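Local coordinates for 3-dehydroquinate dehydratase (Geobacillus kaustophilus, PDB 2YR1), which probably catalyses the cis-dehydration of 3-dehydroquinate to 3-dehydroshikimate through a Schiff base, the third step of the chorismate pathway, at residues W141-R146 with A170-V175. Sequence-based numbering, arbitrary orientation.
Sequences WLVVSR and ADIAKV
Asp171 and Lys174 bury most surface where strands 141-146 and 172-175 pair in parallel, 17° apart, in the type I dehydroquinase barrel; helix 155-167 completes the beta-alpha-beta unit. Asp171, just ahead of strand 172-175, has CG anti to its carbonyl carbon (chi1 -73°) and reaches across so that OD2, through its anti lone pair, accepts a hydrogen bond from Leu142 N at 2.8 Å; a salt bridge from Arg132 of helix 127-137 grips the same oxygen. The carboxylate stands nearly upright, 80° from the indole plane, at the edge of Trp141, whose CE3 lies 3.4 Å from Asp171 CG. An alanine here would remove the carboxylate and probably loosen both this strand end and its tie to helix 127-137. Leu142 O accepts two in-plane hydrogen bonds, from Asp171 N at 2.7 Å and Ile172 N at 3.1 Å. Farther along, Lys174 N donates to Val144 O at 2.8 Å from above the carbonyl plane. Lys174 CB packs 3.6 Å from Ser145 CB; its extended chain then leads away towards His147 and Arg86. Ser145 OG is hydrogen-bonded to Asp119 and His147. Arg86, close to Lys174 NZ, would tend to favour the neutral amine a Schiff base needs, while the long, weak ion pair with Asp119 would partly offset it.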
loop_
_atom_site.group_PDB
_atom_site.type_symbol
_atom_site.label_atom_id
_atom_site.label_comp_id
_atom_site.label_asym_id
_atom_site.label_seq_id
_atom_site.Cartn_x
_atom_site.Cartn_y
_atom_site.Cartn_z
ATOM N N TRP A 141 23.190 -6.283 18.024
ATOM C CA TRP A 141 22.699 -5.133 17.279
ATOM C C TRP A 141 21.774 -4.295 18.135
ATOM O O TRP A 141 21.054 -4.815 18.981
ATOM C CB TRP A 141 21.974 -5.587 16.027
ATOM C CG TRP A 141 22.870 -6.341 15.100
ATOM C CD1 TRP A 141 22.982 -7.694 14.983
ATOM C CD2 TRP A 141 23.767 -5.777 14.138
ATOM N NE1 TRP A 141 23.882 -8.008 13.996
ATOM C CE2 TRP A 141 24.379 -6.848 13.461
ATOM C CE3 TRP A 141 24.109 -4.465 13.782
ATOM C CZ2 TRP A 141 25.317 -6.653 12.440
ATOM C CZ3 TRP A 141 25.042 -4.269 12.767
ATOM C CH2 TRP A 141 25.634 -5.362 12.107
ATOM N N LEU A 142 21.805 -2.987 17.919
ATOM C CA LEU A 142 20.977 -2.095 18.696
ATOM C C LEU A 142 19.903 -1.417 17.871
ATOM O O LEU A 142 20.194 -0.708 16.904
ATOM C CB LEU A 142 21.827 -1.025 19.383
ATOM C CG LEU A 142 21.014 -0.048 20.243
ATOM C CD1 LEU A 142 20.392 -0.825 21.382
ATOM C CD2 LEU A 142 21.896 1.072 20.773
ATOM N N VAL A 143 18.659 -1.659 18.272
ATOM C CA VAL A 143 17.504 -1.050 17.643
ATOM C C VAL A 143 17.070 0.067 18.598
ATOM O O VAL A 143 16.815 -0.192 19.774
ATOM C CB VAL A 143 16.330 -2.079 17.501
ATOM C CG1 VAL A 143 15.087 -1.390 16.945
ATOM C CG2 VAL A 143 16.743 -3.224 16.603
ATOM N N VAL A 144 17.017 1.306 18.132
ATOM C CA VAL A 144 16.553 2.376 18.989
ATOM C C VAL A 144 15.195 2.787 18.481
ATOM O O VAL A 144 15.043 3.210 17.324
ATOM C CB VAL A 144 17.484 3.566 19.003
ATOM C CG1 VAL A 144 16.897 4.666 19.923
ATOM C CG2 VAL A 144 18.860 3.113 19.525
ATOM N N SER A 145 14.204 2.692 19.361
ATOM C CA SER A 145 12.843 2.972 18.971
ATOM C C SER A 145 12.077 4.034 19.726
ATOM O O SER A 145 12.507 4.542 20.767
ATOM C CB SER A 145 12.051 1.664 19.009
ATOM O OG SER A 145 12.066 1.086 20.304
ATOM N N ARG A 146 10.913 4.337 19.168
ATOM C CA ARG A 146 9.981 5.316 19.686
ATOM C C ARG A 146 8.615 4.827 19.240
ATOM O O ARG A 146 8.442 4.492 18.066
ATOM C CB ARG A 146 10.227 6.677 19.051
ATOM C CG ARG A 146 9.526 7.820 19.757
ATOM C CD ARG A 146 10.235 8.145 21.077
ATOM N NE ARG A 146 10.182 9.571 21.401
ATOM C CZ ARG A 146 9.097 10.195 21.844
ATOM N NH1 ARG A 146 7.975 9.514 22.027
ATOM N NH2 ARG A 146 9.132 11.502 22.087
ATOM N N ALA A 170 22.404 4.007 17.084
ATOM C CA ALA A 170 21.540 2.902 16.696
ATOM C C ALA A 170 22.032 2.175 15.446
ATOM O O ALA A 170 22.636 2.778 14.545
ATOM C CB ALA A 170 20.115 3.415 16.460
ATOM N N ASP A 171 21.782 0.873 15.393
ATOM C CA ASP A 171 22.125 0.092 14.223
ATOM C C ASP A 171 20.882 0.081 13.337
ATOM O O ASP A 171 20.963 -0.073 12.114
ATOM C CB ASP A 171 22.505 -1.339 14.600
ATOM C CG ASP A 171 23.876 -1.423 15.279
ATOM O OD1 ASP A 171 24.856 -0.911 14.703
ATOM O OD2 ASP A 171 23.966 -1.990 16.380
ATOM N N ILE A 172 19.732 0.246 13.985
ATOM C CA ILE A 172 18.440 0.274 13.313
ATOM C C ILE A 172 17.578 1.271 14.070
ATOM O O ILE A 172 17.557 1.262 15.295
ATOM C CB ILE A 172 17.738 -1.108 13.365
ATOM C CG1 ILE A 172 18.592 -2.145 12.637
ATOM C CG2 ILE A 172 16.335 -1.004 12.783
ATOM C CD1 ILE A 172 17.956 -3.519 12.537
ATOM N N ALA A 173 16.882 2.135 13.334
ATOM C CA ALA A 173 16.012 3.142 13.933
ATOM C C ALA A 173 14.568 2.691 13.781
ATOM O O ALA A 173 14.158 2.283 12.690
ATOM C CB ALA A 173 16.207 4.474 13.233
ATOM N N LYS A 174 13.789 2.748 14.860
ATOM C CA LYS A 174 12.399 2.320 14.757
ATOM C C LYS A 174 11.383 3.332 15.288
ATOM O O LYS A 174 11.569 3.902 16.365
ATOM C CB LYS A 174 12.216 0.973 15.473
ATOM C CG LYS A 174 10.761 0.492 15.560
ATOM C CD LYS A 174 10.621 -0.810 16.353
ATOM C CE LYS A 174 9.153 -1.126 16.580
ATOM N NZ LYS A 174 8.907 -2.047 17.716
ATOM N N VAL A 175 10.330 3.593 14.511
ATOM C CA VAL A 175 9.260 4.490 14.961
ATOM C C VAL A 175 7.885 3.903 14.616
ATOM O O VAL A 175 7.649 3.475 13.482
ATOM C CB VAL A 175 9.318 5.920 14.326
ATOM C CG1 VAL A 175 10.594 6.665 14.751
ATOM C CG2 VAL A 175 9.252 5.823 12.828
#